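Local structure of NRPS (Penicillium fellutanum, 6NKI) at residues 31-34 with 35-39; 61-64 with 65-69; 89-93 with 94-98. The protein is part of a nonribosomal peptide synthetase and carries a Rossmann-type domain of the male sterility protein family that holds NADPH. All coordinates share one frame; numbering follows the deposited sequence.

All three interactions are local and all touch NADPH, but each meets a different portion of it. Interaction 1 is buried near the middle of the fold, on helix 32-43, where backbone glycine and one aromatic ring line the NADPH and leucine and isoleucine fill the interior. Interaction 2 lies on helix 59-72, half buried: its aliphatic face packs on the sheet while one arginine reaches out to a phosphate. Interaction 3, the loop 89-98 after strand 84-88, has no regular helix or strand and works through turns and an aspartate at the adenine. Interactions 1 and 2 touch through Thr35 and Ala69; interaction 3 stands about 18 Å from interaction 2, centre to centre.

Interaction 1 (31-34 with 35-39); sequences GFLG and THILH. With NDP (NADPH dihydro-nicotinamide-adenine-dinucleotide phosphate), chain B.
Phe32 has its CG opposite the backbone N (chi1 -176°), which swings the ring outward at the start of the helix, and His36 has its CG opposite the carbonyl carbon (chi1 -74°), which sends the imidazole back toward it. This is the first part of helix 32-43, which follows the first strand of a Rossmann fold through the glycine-rich loop, and Gly31 and Gly34 are the last two glycines of its GxxGxxG motif. The two rings make a T-shaped pair: the edge of His36 is turned to the face of Phe32, with planes at 80° and ring centres 5.5 Å apart. The rotation of the imidazole is fixed further by a hydrogen bond from His36 ND1 to Phe32 O, 3.0 Å long, whose donor stands above the plane of that carbonyl. Val276 of helix 276-288 touches both side chains. On the NADPH side the loop comes close with backbone: Gly31 N is 3.0 Å from O3B of NADPH, and with no side chain on Gly31 the dinucleotide can lie against the main chain. Phe32 N comes within 3.6 Å of C5D, while CD2 of the ring meets the amide oxygen O7N. The first helical turn is tied by Thr35 N to Gly31 O at 2.7 Å. Thr35 spends its hydroxyl OG1 on Trp75 NE1, and its methyl CG2 lies against Phe32 O. Two residues on, Ile37 N bonds to Leu33 O, 2.9 Å away, and on the same flank Ile37 CD1 packs against Leu33 CG at 3.7 Å.

Interaction 2 (61-64 with 65-69); sequences KGLA and RIIQA. With NDP (NADPH dihydro-nicotinamide-adenine-dinucleotide phosphate), chain B.
The flat guanidinium of Arg65 faces the phosphate on the adenine ribose of NADPH, with phosphate oxygen O3X at its edge, in its plane, while O1X approaches obliquely. Two weak hydrogen bonds converge on O1X: from Arg65 NH2 at 2.7 Å and from Arg65 NE at 3.3 Å. The chain runs straight at chi2 and bends at chi3 (62°), which turns the guanidinium toward the phosphate; its positive charge would be expected to offset part of the negative charge there. Arg55 also bonds the NADPH. The backbone beneath is ordinary helix, with Arg65 N bonded to Lys61 O at 3.0 Å, the same oxygen that Arg65 CG lies against, and Ile67 N bonded to Leu63 O at 2.8 Å.

Around the helix from the arginine, the chemistry turns apolar. Leu63 CD1 touches both Ile67 CD1, 3.4 Å away, and Ile66 CG1, at 3.9 Å, the leucine crossing Ile66 at about a right angle. Leu63 and Ile66 also rest on Val86 of strand 84-88, and Ile67 meets Trp76. Helix 59-72 is the crossover helix of the beta-alpha-beta unit between strands 47-54 and 84-88 and lays this apolar face on the sheet, and its arginine belongs to the phosphate site characteristic of NADP-binding Rossmann domains.

Interaction 3 (89-93 with 94-98); sequences GDLSQ and PHLGL. With NDP (NADPH dihydro-nicotinamide-adenine-dinucleotide phosphate), chain B.
Pro94 follows Gln93 directly and starts a tight chain reversal, its carbonyl oxygen accepting a hydrogen bond from Gly97 N. His95 comes next: its side chain leads away from residues 89-93 to meet the ring of Trp103, and its backbone N makes a weak bond to Asp149. Leu96 N turns back to Gln93 O in a weak bond of 3.2 Å, and the leucine side chain drops to the helix 136-156 side, where Leu96 CD2 lies 4.3 Å from Leu91 CD2 and both side chains touch Ser146. The carbonyl of Leu96 lies too close to Asp90 in the model for their apparent backbone bond to be trusted. Residues 95-97 all have positive phi, and Gly97, with no side chain, lies close against the backbone of Gly89 and Asp90. Gln93 OE1 approaches Gly97 CA to 3.3 Å. Gly97 O receives a CH...O contact from Gly89 CA at 3.5 Å. Leu98 closes the turn, its N bonded to His95 O.

The reversal brings the chain back alongside the residues that hold the adenine. With CG opposite the backbone N (chi1 -174°), Asp90 extends its carboxylate to NADPH: N6A donates to Asp90 OD1 at 3.0 Å, and OD1 also lies 2.7 Å from N1A. The same oxygen accepts from Ser92 N, also at 3.0 Å and from above the carboxylate plane: an Asx turn that positions the acid. Leu91 CG sits 3.4 Å from C2A. An aspartate followed by a hydrophobic residue, just after the third strand, is consistent with the adenine-binding corner of extended short-chain dehydrogenase-like Rossmann domains.

Interaction 1 (31-34 with 35-39)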
loop_
_atom_site.group_PDB
_atom_site.type_symbol
_atom_site.label_atom_id
_atom_site.label_comp_id
_atom_site.label_asym_id
_atom_site.label_seq_id
_atom_site.Cartn_x
_atom_site.Cartn_y
_atom_site.Cartn_z
ATOM N N GLY A 31 13.627 15.827 8.200
ATOM C CA GLY A 31 13.102 15.741 6.863
ATOM C C GLY A 31 11.864 14.887 6.787
ATOM O O GLY A 31 11.539 14.134 7.707
ATOM N N PHE A 32 11.169 15.011 5.658
ATOM C CA PHE A 32 9.828 14.458 5.548
ATOM C C PHE A 32 9.852 12.926 5.652
ATOM O O PHE A 32 9.269 12.340 6.568
ATOM C CB PHE A 32 9.210 14.936 4.234
ATOM C CG PHE A 32 7.790 14.510 4.034
ATOM C CD1 PHE A 32 6.787 14.968 4.891
ATOM C CD2 PHE A 32 7.445 13.723 2.954
ATOM C CE1 PHE A 32 5.478 14.610 4.705
ATOM C CE2 PHE A 32 6.137 13.380 2.744
ATOM C CZ PHE A 32 5.146 13.811 3.636
ATOM N N LEU A 33 10.529 12.280 4.702
ATOM C CA LEU A 33 10.917 10.879 4.810
ATOM C C LEU A 33 11.523 10.540 6.166
ATOM O O LEU A 33 11.114 9.577 6.826
ATOM C CB LEU A 33 11.921 10.550 3.700
ATOM C CG LEU A 33 12.375 9.098 3.680
ATOM C CD1 LEU A 33 11.181 8.139 3.733
ATOM C CD2 LEU A 33 13.159 8.900 2.379
ATOM N N GLY A 34 12.485 11.357 6.603
ATOM C CA GLY A 34 13.266 11.013 7.776
ATOM C C GLY A 34 12.444 10.915 9.044
ATOM O O GLY A 34 12.628 9.986 9.839
ATOM N N THR A 35 11.529 11.863 9.257
ATOM C CA THR A 35 10.708 11.769 10.459
ATOM C C THR A 35 9.866 10.498 10.459
ATOM O O THR A 35 9.524 9.984 11.534
ATOM C CB THR A 35 9.815 13.003 10.617
ATOM O OG1 THR A 35 9.181 12.959 11.903
ATOM C CG2 THR A 35 8.739 13.088 9.509
ATOM N N HIS A 36 9.531 9.969 9.272
ATOM C CA HIS A 36 8.751 8.735 9.231
ATOM C C HIS A 36 9.622 7.510 9.459
ATOM O O HIS A 36 9.189 6.546 10.119
ATOM C CB HIS A 36 7.980 8.607 7.910
ATOM C CG HIS A 36 6.797 9.518 7.826
ATOM N ND1 HIS A 36 6.839 10.747 7.199
ATOM C CD2 HIS A 36 5.550 9.401 8.341
ATOM C CE1 HIS A 36 5.665 11.339 7.313
ATOM N NE2 HIS A 36 4.867 10.544 8.003
ATOM N N ILE A 37 10.846 7.532 8.915
ATOM C CA ILE A 37 11.816 6.518 9.294
ATOM C C ILE A 37 11.986 6.526 10.804
ATOM O O ILE A 37 11.937 5.476 11.452
ATOM C CB ILE A 37 13.145 6.744 8.564
ATOM C CG1 ILE A 37 12.922 6.730 7.055
ATOM C CG2 ILE A 37 14.172 5.677 8.974
ATOM C CD1 ILE A 37 14.138 7.226 6.281
ATOM N N LEU A 38 12.093 7.718 11.390
ATOM C CA LEU A 38 12.232 7.819 12.836
ATOM C C LEU A 38 11.053 7.151 13.540
ATOM O O LEU A 38 11.233 6.208 14.320
ATOM C CB LEU A 38 12.391 9.291 13.243
ATOM C CG LEU A 38 12.655 9.468 14.735
ATOM C CD1 LEU A 38 13.970 8.811 15.069
ATOM C CD2 LEU A 38 12.601 10.903 15.214
ATOM N N HIS A 39 9.836 7.617 13.237
ATOM C CA HIS A 39 8.595 7.012 13.736
ATOM C C HIS A 39 8.624 5.486 13.681
ATOM O O HIS A 39 8.365 4.807 14.685
ATOM C CB HIS A 39 7.438 7.537 12.906
ATOM C CG HIS A 39 6.106 7.055 13.362
ATOM N ND1 HIS A 39 5.029 6.953 12.512
ATOM C CD2 HIS A 39 5.664 6.684 14.584
ATOM C CE1 HIS A 39 3.989 6.508 13.188
ATOM N NE2 HIS A 39 4.346 6.344 14.449
HETATM P PA NDP B . 14.459 19.289 3.675
HETATM O O1A NDP B . 15.067 19.702 2.366
HETATM O O2A NDP B . 14.464 20.258 4.828
HETATM O O5B NDP B . 14.991 17.781 4.206
HETATM C C5B NDP B . 16.365 17.723 4.053
HETATM C C4B NDP B . 16.993 17.181 5.340
HETATM O O4B NDP B . 18.429 17.396 5.259
HETATM C C3B NDP B . 16.427 17.895 6.557
HETATM O O3B NDP B . 16.341 16.987 7.603
HETATM C C2B NDP B . 17.522 18.955 6.938
HETATM O O2B NDP B . 17.614 19.229 8.267
HETATM C C1B NDP B . 18.820 18.168 6.413
HETATM N N9A NDP B . 19.945 19.097 6.034
HETATM C C8A NDP B . 19.995 20.060 5.000
HETATM N N7A NDP B . 21.178 20.725 4.944
HETATM C C5A NDP B . 21.931 20.163 5.999
HETATM C C6A NDP B . 23.236 20.413 6.476
HETATM N N6A NDP B . 24.039 21.367 5.887
HETATM N N1A NDP B . 23.749 19.723 7.539
HETATM C C2A NDP B . 22.907 18.794 8.089
HETATM N N3A NDP B . 21.666 18.437 7.757
HETATM C C4A NDP B . 21.179 19.152 6.683
HETATM O O3 NDP B . 12.838 19.005 3.331
HETATM P PN NDP B . 12.661 18.285 1.894
HETATM O O1N NDP B . 11.260 17.835 1.740
HETATM O O2N NDP B . 13.349 19.067 0.794
HETATM O O5D NDP B . 13.577 16.680 1.803
HETATM C C5D NDP B . 13.203 15.739 2.814
HETATM C C4D NDP B . 13.156 14.232 2.259
HETATM O O4D NDP B . 12.122 14.079 1.276
HETATM C C3D NDP B . 14.485 13.812 1.565
HETATM O O3D NDP B . 15.024 12.693 2.243
HETATM C C2D NDP B . 14.133 13.431 0.099
HETATM O O2D NDP B . 14.613 12.155 -0.284
HETATM C C1D NDP B . 12.631 13.344 0.118
HETATM N N1N NDP B . 11.921 14.009 -1.076
HETATM C C2N NDP B . 10.664 14.456 -0.801
HETATM C C3N NDP B . 9.906 15.095 -1.704
HETATM C C7N NDP B . 8.596 15.378 -1.166
HETATM O O7N NDP B . 8.348 15.772 -0.031
HETATM N N7N NDP B . 7.576 15.033 -1.993
HETATM C C4N NDP B . 10.385 15.421 -3.127
HETATM C C5N NDP B . 11.707 14.768 -3.414
HETATM C C6N NDP B . 12.415 14.112 -2.446
HETATM P P2B NDP B . 16.828 20.853 8.776
HETATM O O1X NDP B . 16.969 20.732 10.261
HETATM O O2X NDP B . 17.699 21.899 8.073
HETATM O O3X NDP B . 15.475 20.591 8.191
#

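Interaction 2 (61-64 with 65-69)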
loop_
_atom_site.group_PDB
_atom_site.type_symbol
_atom_site.label_atom_id
_atom_site.label_comp_id
_atom_site.label_asym_id
_atom_site.label_seq_id
_atom_site.Cartn_x
_atom_site.Cartn_y
_atom_site.Cartn_z
ATOM N N LYS A 61 17.815 22.072 21.273
ATOM C CA LYS A 61 17.276 22.681 20.057
ATOM C C LYS A 61 17.087 21.633 18.972
ATOM O O LYS A 61 16.065 21.621 18.272
ATOM C CB LYS A 61 18.186 23.809 19.547
ATOM C CG LYS A 61 18.151 25.096 20.377
ATOM C CD LYS A 61 19.020 26.192 19.766
ATOM C CE LYS A 61 19.008 27.448 20.625
ATOM N NZ LYS A 61 19.920 28.496 20.082
ATOM N N GLY A 62 18.054 20.727 18.837
ATOM C CA GLY A 62 17.892 19.626 17.905
ATOM C C GLY A 62 16.682 18.768 18.223
ATOM O O GLY A 62 15.901 18.426 17.334
ATOM N N LEU A 63 16.523 18.384 19.496
ATOM C CA LEU A 63 15.340 17.622 19.884
ATOM C C LEU A 63 14.072 18.389 19.570
ATOM O O LEU A 63 13.138 17.840 18.984
ATOM C CB LEU A 63 15.371 17.272 21.367
ATOM C CG LEU A 63 14.049 16.609 21.765
ATOM C CD1 LEU A 63 13.860 15.267 21.063
ATOM C CD2 LEU A 63 13.902 16.487 23.273
ATOM N N ALA A 64 14.050 19.678 19.900
ATOM C CA ALA A 64 12.868 20.488 19.630
ATOM C C ALA A 64 12.488 20.457 18.152
ATOM O O ALA A 64 11.306 20.321 17.809
ATOM C CB ALA A 64 13.124 21.915 20.093
ATOM N N ARG A 65 13.484 20.562 17.263
ATOM C CA ARG A 65 13.212 20.562 15.830
ATOM C C ARG A 65 12.734 19.205 15.330
ATOM O O ARG A 65 12.052 19.130 14.300
ATOM C CB ARG A 65 14.456 20.980 15.048
ATOM C CG ARG A 65 14.846 22.442 15.148
ATOM C CD ARG A 65 16.103 22.646 14.326
ATOM N NE ARG A 65 15.863 22.347 12.914
ATOM C CZ ARG A 65 15.569 23.255 11.989
ATOM N NH1 ARG A 65 15.517 24.545 12.311
ATOM N NH2 ARG A 65 15.363 22.879 10.733
ATOM N N ILE A 66 13.111 18.122 16.009
ATOM C CA ILE A 66 12.638 16.807 15.599
ATOM C C ILE A 66 11.339 16.422 16.298
ATOM O O ILE A 66 10.618 15.545 15.800
ATOM C CB ILE A 66 13.727 15.732 15.792
ATOM C CG1 ILE A 66 14.204 15.687 17.234
ATOM C CG2 ILE A 66 14.890 15.963 14.837
ATOM C CD1 ILE A 66 15.274 14.691 17.471
ATOM N N ILE A 67 10.999 17.083 17.404
ATOM C CA ILE A 67 9.623 17.017 17.872
ATOM C C ILE A 67 8.703 17.710 16.872
ATOM O O ILE A 67 7.656 17.172 16.496
ATOM C CB ILE A 67 9.480 17.631 19.276
ATOM C CG1 ILE A 67 10.545 17.098 20.210
ATOM C CG2 ILE A 67 8.159 17.220 19.894
ATOM C CD1 ILE A 67 10.558 15.666 20.270
ATOM N N GLN A 68 9.084 18.920 16.418
ATOM C CA GLN A 68 8.162 19.684 15.580
ATOM C C GLN A 68 7.951 19.011 14.241
ATOM O O GLN A 68 6.889 19.174 13.632
ATOM C CB GLN A 68 8.643 21.105 15.309
ATOM C CG GLN A 68 9.559 21.235 14.088
ATOM C CD GLN A 68 9.876 22.674 13.719
ATOM O OE1 GLN A 68 9.468 23.608 14.408
ATOM N NE2 GLN A 68 10.561 22.859 12.590
ATOM N N ALA A 69 8.950 18.268 13.760
ATOM C CA ALA A 69 8.752 17.487 12.549
ATOM C C ALA A 69 7.837 16.301 12.807
ATOM O O ALA A 69 7.175 15.830 11.876
ATOM C CB ALA A 69 10.100 17.029 11.979
HETATM P PA NDP B . 14.459 19.289 3.675
HETATM O O1A NDP B . 15.067 19.702 2.366
HETATM O O2A NDP B . 14.464 20.258 4.828
HETATM O O5B NDP B . 14.991 17.781 4.206
HETATM C C5B NDP B . 16.365 17.723 4.053
HETATM C C4B NDP B . 16.993 17.181 5.340
HETATM O O4B NDP B . 18.429 17.396 5.259
HETATM C C3B NDP B . 16.427 17.895 6.557
HETATM O O3B NDP B . 16.341 16.987 7.603
HETATM C C2B NDP B . 17.522 18.955 6.938
HETATM O O2B NDP B . 17.614 19.229 8.267
HETATM C C1B NDP B . 18.820 18.168 6.413
HETATM N N9A NDP B . 19.945 19.097 6.034
HETATM C C8A NDP B . 19.995 20.060 5.000
HETATM N N7A NDP B . 21.178 20.725 4.944
HETATM C C5A NDP B . 21.931 20.163 5.999
HETATM C C6A NDP B . 23.236 20.413 6.476
HETATM N N6A NDP B . 24.039 21.367 5.887
HETATM N N1A NDP B . 23.749 19.723 7.539
HETATM C C2A NDP B . 22.907 18.794 8.089
HETATM N N3A NDP B . 21.666 18.437 7.757
HETATM C C4A NDP B . 21.179 19.152 6.683
HETATM O O3 NDP B . 12.838 19.005 3.331
HETATM P PN NDP B . 12.661 18.285 1.894
HETATM O O1N NDP B . 11.260 17.835 1.740
HETATM O O2N NDP B . 13.349 19.067 0.794
HETATM O O5D NDP B . 13.577 16.680 1.803
HETATM C C5D NDP B . 13.203 15.739 2.814
HETATM C C4D NDP B . 13.156 14.232 2.259
HETATM O O4D NDP B . 12.122 14.079 1.276
HETATM C C3D NDP B . 14.485 13.812 1.565
HETATM O O3D NDP B . 15.024 12.693 2.243
HETATM C C2D NDP B . 14.133 13.431 0.099
HETATM O O2D NDP B . 14.613 12.155 -0.284
HETATM C C1D NDP B . 12.631 13.344 0.118
HETATM N N1N NDP B . 11.921 14.009 -1.076
HETATM C C2N NDP B . 10.664 14.456 -0.801
HETATM C C3N NDP B . 9.906 15.095 -1.704
HETATM C C7N NDP B . 8.596 15.378 -1.166
HETATM O O7N NDP B . 8.348 15.772 -0.031
HETATM N N7N NDP B . 7.576 15.033 -1.993
HETATM C C4N NDP B . 10.385 15.421 -3.127
HETATM C C5N NDP B . 11.707 14.768 -3.414
HETATM C C6N NDP B . 12.415 14.112 -2.446
HETATM P P2B NDP B . 16.828 20.853 8.776
HETATM O O1X NDP B . 16.969 20.732 10.261
HETATM O O2X NDP B . 17.699 21.899 8.073
HETATM O O3X NDP B . 15.475 20.591 8.191
#

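Interaction 3 (89-93 with 94-98)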
loop_
_atom_site.group_PDB
_atom_site.type_symbol
_atom_site.label_atom_id
_atom_site.label_comp_id
_atom_site.label_asym_id
_atom_site.label_seq_id
_atom_site.Cartn_x
_atom_site.Cartn_y
_atom_site.Cartn_z
ATOM N N GLY A 89 25.414 18.192 14.847
ATOM C CA GLY A 89 26.284 17.920 13.726
ATOM C C GLY A 89 25.875 18.703 12.500
ATOM O O GLY A 89 25.012 19.581 12.555
ATOM N N ASP A 90 26.525 18.367 11.388
ATOM C CA ASP A 90 26.358 19.070 10.125
ATOM C C ASP A 90 27.077 18.288 9.041
ATOM O O ASP A 90 28.292 18.073 9.098
ATOM C CB ASP A 90 26.864 20.522 10.218
ATOM C CG ASP A 90 26.570 21.352 8.952
ATOM O OD1 ASP A 90 26.238 20.781 7.888
ATOM O OD2 ASP A 90 26.616 22.600 9.045
ATOM N N LEU A 91 26.302 17.872 8.047
ATOM C CA LEU A 91 26.817 17.051 6.963
ATOM C C LEU A 91 28.024 17.712 6.303
ATOM O O LEU A 91 28.956 17.028 5.860
ATOM C CB LEU A 91 25.684 16.822 5.958
ATOM C CG LEU A 91 24.349 16.166 6.387
ATOM C CD1 LEU A 91 23.296 16.276 5.295
ATOM C CD2 LEU A 91 24.498 14.720 6.780
ATOM N N SER A 92 28.034 19.048 6.253
ATOM C CA SER A 92 29.099 19.764 5.553
ATOM C C SER A 92 30.446 19.549 6.227
ATOM O O SER A 92 31.449 19.272 5.560
ATOM C CB SER A 92 28.768 21.257 5.471
ATOM O OG SER A 92 27.586 21.464 4.713
ATOM N N GLN A 93 30.487 19.659 7.553
ATOM C CA GLN A 93 31.750 19.602 8.270
ATOM C C GLN A 93 32.357 18.203 8.218
ATOM O O GLN A 93 31.666 17.218 7.956
ATOM C CB GLN A 93 31.563 20.028 9.726
ATOM C CG GLN A 93 31.170 21.491 9.915
ATOM C CD GLN A 93 31.074 21.890 11.382
ATOM O OE1 GLN A 93 31.335 21.085 12.280
ATOM N NE2 GLN A 93 30.673 23.132 11.629
ATOM N N PRO A 94 33.658 18.097 8.449
ATOM C CA PRO A 94 34.266 16.772 8.566
ATOM C C PRO A 94 33.686 16.022 9.747
ATOM O O PRO A 94 33.364 16.607 10.785
ATOM C CB PRO A 94 35.756 17.076 8.783
ATOM C CG PRO A 94 35.946 18.447 8.244
ATOM C CD PRO A 94 34.666 19.169 8.545
ATOM N N HIS A 95 33.512 14.717 9.540
ATOM C CA HIS A 95 33.008 13.842 10.623
ATOM C C HIS A 95 31.526 14.131 10.868
ATOM O O HIS A 95 31.072 13.861 11.986
ATOM C CB HIS A 95 33.869 14.096 11.862
ATOM C CG HIS A 95 35.090 13.246 11.901
ATOM N ND1 HIS A 95 35.678 12.856 13.082
ATOM C CD2 HIS A 95 35.787 12.646 10.914
ATOM C CE1 HIS A 95 36.711 12.086 12.821
ATOM N NE2 HIS A 95 36.798 11.940 11.500
ATOM N N LEU A 96 30.881 14.798 9.899
ATOM C CA LEU A 96 29.445 15.213 9.858
ATOM C C LEU A 96 29.160 16.344 10.854
ATOM O O LEU A 96 27.974 16.637 11.073
ATOM C CB LEU A 96 28.508 14.022 10.089
ATOM C CG LEU A 96 28.789 12.780 9.248
ATOM C CD1 LEU A 96 28.154 11.556 9.874
ATOM C CD2 LEU A 96 28.292 12.957 7.826
ATOM N N GLY A 97 30.200 17.018 11.354
ATOM C CA GLY A 97 30.046 18.069 12.372
ATOM C C GLY A 97 29.987 17.469 13.763
ATOM O O GLY A 97 29.683 18.205 14.704
ATOM N N LEU A 98 30.270 16.173 13.884
ATOM C CA LEU A 98 30.191 15.474 15.191
ATOM C C LEU A 98 31.458 15.643 16.027
ATOM O O LEU A 98 32.514 15.974 15.474
ATOM C CB LEU A 98 29.899 13.988 14.970
ATOM C CG LEU A 98 28.454 13.651 14.614
ATOM C CD1 LEU A 98 28.347 12.217 14.131
ATOM C CD2 LEU A 98 27.545 13.881 15.806
HETATM P PA NDP B . 14.459 19.289 3.675
HETATM O O1A NDP B . 15.067 19.702 2.366
HETATM O O2A NDP B . 14.464 20.258 4.828
HETATM O O5B NDP B . 14.991 17.781 4.206
HETATM C C5B NDP B . 16.365 17.723 4.053
HETATM C C4B NDP B . 16.993 17.181 5.340
HETATM O O4B NDP B . 18.429 17.396 5.259
HETATM C C3B NDP B . 16.427 17.895 6.557
HETATM O O3B NDP B . 16.341 16.987 7.603
HETATM C C2B NDP B . 17.522 18.955 6.938
HETATM O O2B NDP B . 17.614 19.229 8.267
HETATM C C1B NDP B . 18.820 18.168 6.413
HETATM N N9A NDP B . 19.945 19.097 6.034
HETATM C C8A NDP B . 19.995 20.060 5.000
HETATM N N7A NDP B . 21.178 20.725 4.944
HETATM C C5A NDP B . 21.931 20.163 5.999
HETATM C C6A NDP B . 23.236 20.413 6.476
HETATM N N6A NDP B . 24.039 21.367 5.887
HETATM N N1A NDP B . 23.749 19.723 7.539
HETATM C C2A NDP B . 22.907 18.794 8.089
HETATM N N3A NDP B . 21.666 18.437 7.757
HETATM C C4A NDP B . 21.179 19.152 6.683
HETATM O O3 NDP B . 12.838 19.005 3.331
HETATM P PN NDP B . 12.661 18.285 1.894
HETATM O O1N NDP B . 11.260 17.835 1.740
HETATM O O2N NDP B . 13.349 19.067 0.794
HETATM O O5D NDP B . 13.577 16.680 1.803
HETATM C C5D NDP B . 13.203 15.739 2.814
HETATM C C4D NDP B . 13.156 14.232 2.259
HETATM O O4D NDP B . 12.122 14.079 1.276
HETATM C C3D NDP B . 14.485 13.812 1.565
HETATM O O3D NDP B . 15.024 12.693 2.243
HETATM C C2D NDP B . 14.133 13.431 0.099
HETATM O O2D NDP B . 14.613 12.155 -0.284
HETATM C C1D NDP B . 12.631 13.344 0.118
HETATM N N1N NDP B . 11.921 14.009 -1.076
HETATM C C2N NDP B . 10.664 14.456 -0.801
HETATM C C3N NDP B . 9.906 15.095 -1.704
HETATM C C7N NDP B . 8.596 15.378 -1.166
HETATM O O7N NDP B . 8.348 15.772 -0.031
HETATM N N7N NDP B . 7.576 15.033 -1.993
HETATM C C4N NDP B . 10.385 15.421 -3.127
HETATM C C5N NDP B . 11.707 14.768 -3.414
HETATM C C6N NDP B . 12.415 14.112 -2.446
HETATM P P2B NDP B . 16.828 20.853 8.776
HETATM O O1X NDP B . 16.969 20.732 10.261
HETATM O O2X NDP B . 17.699 21.899 8.073
HETATM O O3X NDP B . 15.475 20.591 8.191
#